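Prenyltransference for protein (PDB 5HC8) catalyses the head-to-middle condensation of two dimethylallyl diphosphate molecules into lavandulyl diphosphate, as a member of the cis-prenyltransferase (undecaprenyl diphosphate synthase-like) family. Local coordinates at residues 15-20 / 186-191; 61-66 / 201-206; 105-110 / 140-145. One frame throughout, in Å; residues are numbered along the deposited sequence.

Contact 1: residues 15-20 / 186-191; sequences HVAIII and PSPDLL. With ISY (3-methylbut-3-enylsulfanyl(phosphonooxy)phosphinic acid), chain F.
The imidazole of His15 has one face against the ring of Pro188, whose CB sits 4.0 Å from the centroid of the His15 ring and only 5° off its normal, a CH-pi contact. At the ring's edge, near its plane, is the carbonyl of Pro186, its O 3.3 Å from His15 CE1. With CG anti to the backbone N (chi1 179°) the ring swings over to residues 186-188; NE2 is held from outside by Thr61 OG1. The two segments are neighbouring parallel strands, 15-19 and 190-193, in the central sheet of the cis-prenyltransferase fold, and this is where they start to run together. Asp189 ties in the first residue twice: its OD2 takes the His15 N-H at 2.9 Å, nearly straight (169°), through the anti lone pair, while its own N gives a 2.8 Å bond to His15 O. A weaker bond from Leu190 N reaches the same oxygen. The other carboxylate oxygen, OD1, pairs with Arg240. One strand bond follows, Ala17 N to Leu190 O at 3.0 Å. Val16 and Leu190 share one sheet face, and Ala17 and Leu191 the other. Further on, Ile19 turns CG2 to the thio-analogue ISY, 3.6 Å from its C11, while on its other branch Ile19 CG1 meets Leu191 CD1 at 4.0 Å.

Contact 2: residues 61-66 / 201-206; sequences TIWALS and SNFFLW. With ISY (3-methylbut-3-enylsulfanyl(phosphonooxy)phosphinic acid), chain F; 61G (2-methylbuta-1,3-diene), chain D.
Trp63 and Phe203 make the tight part of this contact, an offset stack in which the five-membered ring of Trp63 and the Phe203 ring have centroids 4.4 Å apart and planes at 24°. The side chains run head to tail past one another, which carries Phe203 CD1 to 3.3 Å from Trp63 CD2 and brings each CB against the other's ring. Phe203 CB lies over the face of the six-membered ring of Trp63, 3.6 Å from its centroid; the CB of Trp63 sits off-centre above Phe203. In both residues CG is anti to the backbone N (chi1 -167° in each), which swings each ring out from its backbone toward the other. The isopentenyl-type tail of ISY covers the opposite face of the indole, C12 lying 3.4 Å from Trp63 CE3, while C10 stands off the rim near CZ3. At the indole edge, near its plane, comes Ser201 O, 3.1 Å from CH2, and NE1 is taken by Tyr142 O. In the parallel sheet of the cis-prenyltransferase fold, the end of strand 59-65 supplies a wall of the substrate pocket, and the irregular loop 201-206 backs that wall. Packing slackens away from the tryptophan. Thr61 CG2 comes in at the edge of the Phe203 ring, 4.1 Å from CZ, and approaches Phe204 obliquely at a similar range, while the hydroxyl of Thr61 is engaged by His15. No hydrogen bond joins the two segments. Where they part, toward the diphosphate, Ser201 OG donates to ISY O5 at 2.7 Å and is also bonded to Arg193, while Ser66 CB and OG border the branch atom C14.

Contact 3: residues 105-110 / 140-145; sequences SAIGDK and VAYGGR
Ile107 O accepts the amide hydrogen of Val140 at 2.9 Å, an almost linear bond (168°) that runs nearly along the C=O axis and closes the last step between the parallel strands 103-107 and 135-140. Strand 103-107 is outermost, within this chain, in the central sheet of the cis-prenyltransferase fold, and helix 115-128 links the two strands, as in a beta-alpha-beta crossover. Past this bond both chains leave the sheet, and Gly108 passes close against the other backbone: its CA is 3.3 Å from Val140 O in a CA-H...O contact. There is room for no more than the glycine CA beside that oxygen, and Gly108 has backbone angles that only glycine readily takes. A second bond, Asp109 N to Ala141 O, likewise 2.9 Å, is straight at the hydrogen (175°) although the donor stands above the carbonyl plane. It is made from the central residue of an inverse gamma turn. Beyond it, Lys110 reaches back to Ala106 O with NZ. Ile107 and Tyr142 run alongside one another, Ile107 CD1 4.1 Å from Tyr142 CD1; chi1 of 66° places Ile107 CG1 between the backbone N and carbonyl carbon, alongside the tyrosine ring, and Gly108 CA meets that ring at its edge. Tyr142 OH bonds to Asp147, and Gly143 is at the N-cap position of helix 144-160. On the other side of the strand, Ala106 CB rests 4.4 Å from Val140 CG1.

In the fold
All three contacts reach the same parallel sheet, and contact 3 is nested in sequence within the loops closed by contacts 1 and 2. Contacts 1 and 2, with centres about 9 Å apart, meet along neighbouring strands, Ile18 N lying 2.8 Å from Thr61 O, and Leu191 CD1 packs against Phe203 CE2. Both also touch ISY and contribute residues to its pocket. Contact 3 sits about 8 Å, centre to centre, from contact 2 and joins it through Asn202 O to Gly144 N, 2.8 Å. Its own side chains keep back from the pocket, with the side chain of Tyr142 about 8 Å from ISY. Contacts 1 and 3 do not touch.

Contact 1: residues 15-20 / 186-191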
loop_
_atom_site.group_PDB
_atom_site.type_symbol
_atom_site.label_atom_id
_atom_site.label_comp_id
_atom_site.label_asym_id
_atom_site.label_seq_id
_atom_site.Cartn_x
_atom_site.Cartn_y
_atom_site.Cartn_z
ATOM N N HIS A 15 4.729 13.922 -7.694
ATOM C CA HIS A 15 5.542 12.678 -7.731
ATOM C C HIS A 15 4.753 11.619 -8.455
ATOM O O HIS A 15 3.610 11.296 -8.045
ATOM C CB HIS A 15 5.859 12.255 -6.288
ATOM C CG HIS A 15 6.653 11.006 -6.130
ATOM N ND1 HIS A 15 6.966 10.493 -4.870
ATOM C CD2 HIS A 15 7.175 10.142 -7.028
ATOM C CE1 HIS A 15 7.658 9.371 -5.019
ATOM N NE2 HIS A 15 7.825 9.160 -6.315
ATOM N N VAL A 16 5.351 11.085 -9.534
ATOM C CA VAL A 16 4.783 9.912 -10.246
ATOM C C VAL A 16 5.735 8.735 -10.087
ATOM O O VAL A 16 6.964 8.925 -10.309
ATOM C CB VAL A 16 4.523 10.214 -11.770
ATOM C CG1 VAL A 16 3.997 8.959 -12.520
ATOM C CG2 VAL A 16 3.516 11.353 -11.890
ATOM N N ALA A 17 5.202 7.544 -9.736
ATOM C CA ALA A 17 6.015 6.362 -9.625
ATOM C C ALA A 17 5.513 5.300 -10.518
ATOM O O ALA A 17 4.319 5.108 -10.643
ATOM C CB ALA A 17 6.071 5.823 -8.170
ATOM N N ILE A 18 6.443 4.532 -11.067
ATOM C CA ILE A 18 6.128 3.480 -11.991
ATOM C C ILE A 18 6.674 2.112 -11.623
ATOM O O ILE A 18 7.858 1.961 -11.359
ATOM C CB ILE A 18 6.689 3.805 -13.406
ATOM C CG1 ILE A 18 6.119 5.152 -13.895
ATOM C CG2 ILE A 18 6.315 2.711 -14.377
ATOM C CD1 ILE A 18 6.604 5.590 -15.274
ATOM N N ILE A 19 5.789 1.134 -11.563
ATOM C CA ILE A 19 6.169 -0.282 -11.436
ATOM C C ILE A 19 6.213 -0.947 -12.796
ATOM O O ILE A 19 5.192 -1.144 -13.438
ATOM C CB ILE A 19 5.171 -1.029 -10.507
ATOM C CG1 ILE A 19 5.176 -0.422 -9.109
ATOM C CG2 ILE A 19 5.440 -2.514 -10.416
ATOM C CD1 ILE A 19 4.179 -1.056 -8.165
ATOM N N ILE A 20 7.415 -1.336 -13.229
ATOM C CA ILE A 20 7.622 -2.001 -14.510
ATOM C C ILE A 20 7.428 -3.493 -14.354
ATOM O O ILE A 20 7.800 -4.103 -13.329
ATOM C CB ILE A 20 9.037 -1.627 -15.136
ATOM C CG1 ILE A 20 10.183 -2.146 -14.296
ATOM C CG2 ILE A 20 9.195 -0.093 -15.256
ATOM C CD1 ILE A 20 11.540 -1.659 -14.737
ATOM N N PRO A 186 7.940 12.616 -0.930
ATOM C CA PRO A 186 8.183 11.140 -0.810
ATOM C C PRO A 186 6.982 10.290 -1.203
ATOM O O PRO A 186 7.140 9.185 -1.733
ATOM C CB PRO A 186 8.510 10.944 0.674
ATOM C CG PRO A 186 7.790 12.054 1.384
ATOM C CD PRO A 186 7.905 13.250 0.384
ATOM N N SER A 187 5.811 10.836 -1.003
ATOM C CA SER A 187 4.602 10.109 -1.316
ATOM C C SER A 187 4.165 10.352 -2.774
ATOM O O SER A 187 3.788 11.475 -3.139
ATOM C CB SER A 187 3.570 10.549 -0.287
ATOM O OG SER A 187 2.319 10.129 -0.808
ATOM N N PRO A 188 4.135 9.307 -3.606
ATOM C CA PRO A 188 3.606 9.536 -4.946
ATOM C C PRO A 188 2.190 10.013 -4.915
ATOM O O PRO A 188 1.405 9.562 -4.096
ATOM C CB PRO A 188 3.720 8.171 -5.659
ATOM C CG PRO A 188 4.339 7.260 -4.694
ATOM C CD PRO A 188 4.507 7.899 -3.369
ATOM N N ASP A 189 1.872 10.928 -5.847
ATOM C CA ASP A 189 0.505 11.301 -6.123
ATOM C C ASP A 189 -0.171 10.233 -6.989
ATOM O O ASP A 189 -1.401 10.001 -6.898
ATOM C CB ASP A 189 0.524 12.657 -6.846
ATOM C CG ASP A 189 1.091 13.732 -5.962
ATOM O OD1 ASP A 189 0.432 14.026 -4.953
ATOM O OD2 ASP A 189 2.222 14.147 -6.203
ATOM N N LEU A 190 0.624 9.616 -7.847
ATOM C CA LEU A 190 0.117 8.680 -8.850
ATOM C C LEU A 190 1.111 7.505 -8.957
ATOM O O LEU A 190 2.294 7.747 -9.077
ATOM C CB LEU A 190 0.009 9.353 -10.220
ATOM C CG LEU A 190 -0.334 8.501 -11.420
ATOM C CD1 LEU A 190 -1.694 7.899 -11.266
ATOM C CD2 LEU A 190 -0.214 9.252 -12.799
ATOM N N LEU A 191 0.608 6.280 -8.914
ATOM C CA LEU A 191 1.432 5.086 -9.001
ATOM C C LEU A 191 0.878 4.368 -10.206
ATOM O O LEU A 191 -0.304 4.052 -10.253
ATOM C CB LEU A 191 1.281 4.202 -7.777
ATOM C CG LEU A 191 1.968 2.825 -7.889
ATOM C CD1 LEU A 191 3.451 3.009 -7.886
ATOM C CD2 LEU A 191 1.593 2.034 -6.631
HETATM P P1 ISY F . 5.339 -9.999 -8.743
HETATM O O2 ISY F . 6.804 -9.226 -8.770
HETATM P P3 ISY F . 7.585 -8.633 -10.005
HETATM O O4 ISY F . 4.438 -9.566 -9.965
HETATM O O5 ISY F . 4.579 -9.835 -7.395
HETATM O O6 ISY F . 5.695 -11.473 -8.888
HETATM O O7 ISY F . 7.370 -9.463 -11.219
HETATM O O8 ISY F . 9.094 -8.358 -9.553
HETATM S S9 ISY F . 6.590 -6.788 -10.414
HETATM C C10 ISY F . 7.378 -5.725 -9.228
HETATM C C11 ISY F . 8.206 -4.842 -10.125
HETATM C C12 ISY F . 9.653 -4.556 -9.837
HETATM C C13 ISY F . 10.384 -3.676 -10.743
HETATM C C14 ISY F . 10.397 -5.293 -8.788
#

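Contact 2: residues 61-66 / 201-206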
loop_
_atom_site.group_PDB
_atom_site.type_symbol
_atom_site.label_atom_id
_atom_site.label_comp_id
_atom_site.label_asym_id
_atom_site.label_seq_id
_atom_site.Cartn_x
_atom_site.Cartn_y
_atom_site.Cartn_z
ATOM N N THR A 61 9.747 8.484 -10.181
ATOM C CA THR A 61 10.445 7.279 -9.665
ATOM C C THR A 61 10.157 6.074 -10.532
ATOM O O THR A 61 8.985 5.795 -10.822
ATOM C CB THR A 61 9.996 7.000 -8.236
ATOM O OG1 THR A 61 10.402 8.063 -7.374
ATOM C CG2 THR A 61 10.650 5.710 -7.737
ATOM N N ILE A 62 11.202 5.381 -10.991
ATOM C CA ILE A 62 11.033 4.123 -11.706
ATOM C C ILE A 62 11.595 3.008 -10.839
ATOM O O ILE A 62 12.749 3.035 -10.376
ATOM C CB ILE A 62 11.725 4.100 -13.077
ATOM C CG1 ILE A 62 11.120 5.159 -13.992
ATOM C CG2 ILE A 62 11.694 2.706 -13.678
ATOM C CD1 ILE A 62 11.868 5.340 -15.330
ATOM N N TRP A 63 10.751 2.046 -10.515
ATOM C CA TRP A 63 11.204 0.883 -9.707
ATOM C C TRP A 63 11.725 -0.190 -10.604
ATOM O O TRP A 63 10.991 -0.674 -11.475
ATOM C CB TRP A 63 10.059 0.267 -8.944
ATOM C CG TRP A 63 10.428 -0.721 -7.870
ATOM C CD1 TRP A 63 11.562 -0.764 -7.068
ATOM C CD2 TRP A 63 9.587 -1.763 -7.397
ATOM N NE1 TRP A 63 11.434 -1.777 -6.147
ATOM C CE2 TRP A 63 10.211 -2.353 -6.286
ATOM C CE3 TRP A 63 8.306 -2.184 -7.736
ATOM C CZ2 TRP A 63 9.629 -3.436 -5.604
ATOM C CZ3 TRP A 63 7.784 -3.240 -7.078
ATOM C CH2 TRP A 63 8.413 -3.811 -6.004
ATOM N N ALA A 64 12.996 -0.569 -10.417
ATOM C CA ALA A 64 13.659 -1.514 -11.363
ATOM C C ALA A 64 14.007 -2.870 -10.718
ATOM O O ALA A 64 14.208 -3.869 -11.395
ATOM C CB ALA A 64 14.918 -0.901 -11.917
ATOM N N LEU A 65 14.119 -2.903 -9.392
ATOM C CA LEU A 65 14.611 -4.152 -8.831
ATOM C C LEU A 65 14.226 -4.183 -7.376
ATOM O O LEU A 65 14.558 -3.284 -6.663
ATOM C CB LEU A 65 16.105 -4.236 -9.018
ATOM C CG LEU A 65 16.631 -5.624 -8.649
ATOM C CD1 LEU A 65 16.462 -6.611 -9.789
ATOM C CD2 LEU A 65 18.104 -5.539 -8.269
ATOM N N SER A 66 13.475 -5.198 -7.004
ATOM C CA SER A 66 13.117 -5.503 -5.629
ATOM C C SER A 66 14.070 -6.491 -4.955
ATOM O O SER A 66 14.818 -7.195 -5.654
ATOM C CB SER A 66 11.685 -6.113 -5.555
ATOM O OG SER A 66 11.651 -7.455 -6.012
ATOM N N SER A 201 3.593 -5.647 -4.786
ATOM C CA SER A 201 4.825 -6.448 -4.859
ATOM C C SER A 201 6.016 -5.945 -4.041
ATOM O O SER A 201 7.176 -6.112 -4.419
ATOM C CB SER A 201 5.266 -6.690 -6.311
ATOM O OG SER A 201 4.173 -7.172 -7.064
ATOM N N ASN A 202 5.713 -5.338 -2.906
ATOM C CA ASN A 202 6.672 -4.860 -1.928
ATOM C C ASN A 202 7.443 -3.646 -2.448
ATOM O O ASN A 202 8.632 -3.405 -2.132
ATOM C CB ASN A 202 7.537 -5.998 -1.325
ATOM C CG ASN A 202 8.387 -5.518 -0.190
ATOM O OD1 ASN A 202 7.937 -4.762 0.661
ATOM N ND2 ASN A 202 9.648 -5.897 -0.204
ATOM N N PHE A 203 6.743 -2.839 -3.266
ATOM C CA PHE A 203 7.205 -1.466 -3.498
ATOM C C PHE A 203 6.950 -0.602 -2.255
ATOM O O PHE A 203 6.788 -1.101 -1.112
ATOM C CB PHE A 203 6.553 -0.924 -4.795
ATOM C CG PHE A 203 7.129 0.365 -5.360
ATOM C CD1 PHE A 203 8.501 0.673 -5.371
ATOM C CD2 PHE A 203 6.261 1.243 -6.011
ATOM C CE1 PHE A 203 8.985 1.843 -5.881
ATOM C CE2 PHE A 203 6.744 2.445 -6.564
ATOM C CZ PHE A 203 8.118 2.735 -6.535
ATOM N N PHE A 204 6.936 0.728 -2.440
ATOM C CA PHE A 204 6.513 1.594 -1.366
ATOM C C PHE A 204 5.294 1.094 -0.632
ATOM O O PHE A 204 4.281 0.647 -1.224
ATOM C CB PHE A 204 6.113 3.023 -1.912
ATOM C CG PHE A 204 7.200 3.837 -2.551
ATOM C CD1 PHE A 204 8.486 3.886 -2.067
ATOM C CD2 PHE A 204 6.901 4.641 -3.658
ATOM C CE1 PHE A 204 9.450 4.632 -2.692
ATOM C CE2 PHE A 204 7.879 5.445 -4.284
ATOM C CZ PHE A 204 9.172 5.464 -3.786
ATOM N N LEU A 205 5.302 1.273 0.682
ATOM C CA LEU A 205 4.167 0.961 1.507
ATOM C C LEU A 205 3.856 2.213 2.322
ATOM O O LEU A 205 2.790 2.761 2.171
ATOM C CB LEU A 205 4.456 -0.254 2.442
ATOM C CG LEU A 205 4.745 -1.560 1.652
ATOM C CD1 LEU A 205 5.138 -2.655 2.667
ATOM C CD2 LEU A 205 3.592 -2.014 0.840
ATOM N N TRP A 206 4.777 2.663 3.213
ATOM C CA TRP A 206 4.576 3.882 3.970
ATOM C C TRP A 206 4.140 5.055 3.052
ATOM O O TRP A 206 3.292 5.884 3.449
ATOM C CB TRP A 206 5.850 4.279 4.692
ATOM C CG TRP A 206 5.799 5.641 5.298
ATOM C CD1 TRP A 206 5.994 6.835 4.670
ATOM C CD2 TRP A 206 5.445 5.944 6.664
ATOM N NE1 TRP A 206 5.820 7.863 5.572
ATOM C CE2 TRP A 206 5.472 7.343 6.802
ATOM C CE3 TRP A 206 5.173 5.170 7.784
ATOM C CZ2 TRP A 206 5.222 7.964 8.029
ATOM C CZ3 TRP A 206 4.827 5.774 8.946
ATOM C CH2 TRP A 206 4.924 7.168 9.090
HETATM P P1 ISY F . 5.339 -9.999 -8.743
HETATM O O2 ISY F . 6.804 -9.226 -8.770
HETATM P P3 ISY F . 7.585 -8.633 -10.005
HETATM O O4 ISY F . 4.438 -9.566 -9.965
HETATM O O5 ISY F . 4.579 -9.835 -7.395
HETATM O O6 ISY F . 5.695 -11.473 -8.888
HETATM O O7 ISY F . 7.370 -9.463 -11.219
HETATM O O8 ISY F . 9.094 -8.358 -9.553
HETATM S S9 ISY F . 6.590 -6.788 -10.414
HETATM C C10 ISY F . 7.378 -5.725 -9.228
HETATM C C11 ISY F . 8.206 -4.842 -10.125
HETATM C C12 ISY F . 9.653 -4.556 -9.837
HETATM C C13 ISY F . 10.384 -3.676 -10.743
HETATM C C14 ISY F . 10.397 -5.293 -8.788
HETATM C CAC 61G D . 12.502 -6.616 -12.180
HETATM C CAE 61G D . 12.614 -6.092 -13.634
HETATM C CAB 61G D . 13.537 -5.011 -14.130
HETATM C CAD 61G D . 11.635 -6.549 -14.554
HETATM C CAA 61G D . 10.774 -7.540 -14.011
#

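Contact 3: residues 105-110 / 140-145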
loop_
_atom_site.group_PDB
_atom_site.type_symbol
_atom_site.label_atom_id
_atom_site.label_comp_id
_atom_site.label_asym_id
_atom_site.label_seq_id
_atom_site.Cartn_x
_atom_site.Cartn_y
_atom_site.Cartn_z
ATOM N N SER A 105 18.953 10.386 -8.651
ATOM C CA SER A 105 19.287 9.679 -7.435
ATOM C C SER A 105 18.889 8.227 -7.576
ATOM O O SER A 105 18.017 7.912 -8.364
ATOM C CB SER A 105 18.563 10.200 -6.232
ATOM O OG SER A 105 18.723 11.558 -6.012
ATOM N N ALA A 106 19.548 7.352 -6.825
ATOM C CA ALA A 106 19.104 5.988 -6.698
ATOM C C ALA A 106 18.783 5.765 -5.239
ATOM O O ALA A 106 19.443 6.362 -4.297
ATOM C CB ALA A 106 20.118 4.956 -7.240
ATOM N N ILE A 107 17.703 4.996 -5.026
ATOM C CA ILE A 107 17.335 4.554 -3.675
ATOM C C ILE A 107 17.296 3.029 -3.623
ATOM O O ILE A 107 17.001 2.376 -4.621
ATOM C CB ILE A 107 16.038 5.159 -3.142
ATOM C CG1 ILE A 107 14.812 4.688 -3.943
ATOM C CG2 ILE A 107 16.173 6.683 -3.100
ATOM C CD1 ILE A 107 13.507 5.201 -3.331
ATOM N N GLY A 108 17.611 2.497 -2.459
ATOM C CA GLY A 108 17.567 1.077 -2.184
ATOM C C GLY A 108 18.822 0.618 -1.446
ATOM O O GLY A 108 19.643 1.441 -1.060
ATOM N N ASP A 109 18.940 -0.695 -1.259
ATOM C CA ASP A 109 20.112 -1.338 -0.583
ATOM C C ASP A 109 21.236 -1.498 -1.600
ATOM O O ASP A 109 21.461 -2.536 -2.194
ATOM C CB ASP A 109 19.682 -2.645 0.049
ATOM C CG ASP A 109 20.752 -3.245 0.982
ATOM O OD1 ASP A 109 21.880 -2.734 1.010
ATOM O OD2 ASP A 109 20.458 -4.269 1.622
ATOM N N LYS A 110 21.935 -0.407 -1.810
ATOM C CA LYS A 110 22.872 -0.321 -2.925
ATOM C C LYS A 110 24.095 -1.215 -2.681
ATOM O O LYS A 110 24.735 -1.660 -3.616
ATOM C CB LYS A 110 23.270 1.116 -3.140
ATOM C CG LYS A 110 22.132 1.894 -3.728
ATOM C CD LYS A 110 22.503 3.369 -3.701
ATOM C CE LYS A 110 21.823 4.126 -2.579
ATOM N NZ LYS A 110 21.742 5.557 -2.982
ATOM N N VAL A 140 16.269 0.653 -6.815
ATOM C CA VAL A 140 16.961 -0.556 -7.146
ATOM C C VAL A 140 17.456 -1.254 -5.858
ATOM O O VAL A 140 18.014 -0.620 -4.941
ATOM C CB VAL A 140 18.031 -0.210 -8.214
ATOM C CG1 VAL A 140 19.079 0.712 -7.632
ATOM C CG2 VAL A 140 18.557 -1.428 -8.865
ATOM N N ALA A 141 17.125 -2.554 -5.747
ATOM C CA ALA A 141 17.228 -3.278 -4.512
ATOM C C ALA A 141 16.465 -2.551 -3.434
ATOM O O ALA A 141 16.932 -2.425 -2.334
ATOM C CB ALA A 141 18.712 -3.480 -4.086
ATOM N N TYR A 142 15.290 -2.038 -3.790
ATOM C CA TYR A 142 14.385 -1.240 -2.918
ATOM C C TYR A 142 13.156 -2.084 -2.652
ATOM O O TYR A 142 12.514 -2.608 -3.628
ATOM C CB TYR A 142 13.903 0.069 -3.619
ATOM C CG TYR A 142 12.928 0.742 -2.702
ATOM C CD1 TYR A 142 13.388 1.516 -1.624
ATOM C CD2 TYR A 142 11.602 0.421 -2.769
ATOM C CE1 TYR A 142 12.520 2.023 -0.697
ATOM C CE2 TYR A 142 10.699 0.880 -1.835
ATOM C CZ TYR A 142 11.168 1.749 -0.836
ATOM O OH TYR A 142 10.283 2.121 0.120
ATOM N N GLY A 143 12.849 -2.294 -1.377
ATOM C CA GLY A 143 11.581 -2.898 -0.991
ATOM C C GLY A 143 10.920 -2.079 0.089
ATOM O O GLY A 143 11.615 -1.482 0.915
ATOM N N GLY A 144 9.592 -1.962 0.076
ATOM C CA GLY A 144 8.883 -1.111 1.028
ATOM C C GLY A 144 8.963 -1.562 2.489
ATOM O O GLY A 144 9.122 -0.747 3.374
ATOM N N ARG A 145 8.833 -2.873 2.737
ATOM C CA ARG A 145 9.016 -3.439 4.072
ATOM C C ARG A 145 10.444 -3.143 4.561
ATOM O O ARG A 145 10.603 -2.703 5.673
ATOM C CB ARG A 145 8.849 -4.973 4.062
ATOM C CG ARG A 145 7.444 -5.465 3.929
ATOM C CD ARG A 145 6.701 -5.365 5.195
ATOM N NE ARG A 145 5.345 -5.953 5.215
ATOM C CZ ARG A 145 4.985 -7.213 5.480
ATOM N NH1 ARG A 145 5.894 -8.193 5.596
ATOM N NH2 ARG A 145 3.689 -7.528 5.535
#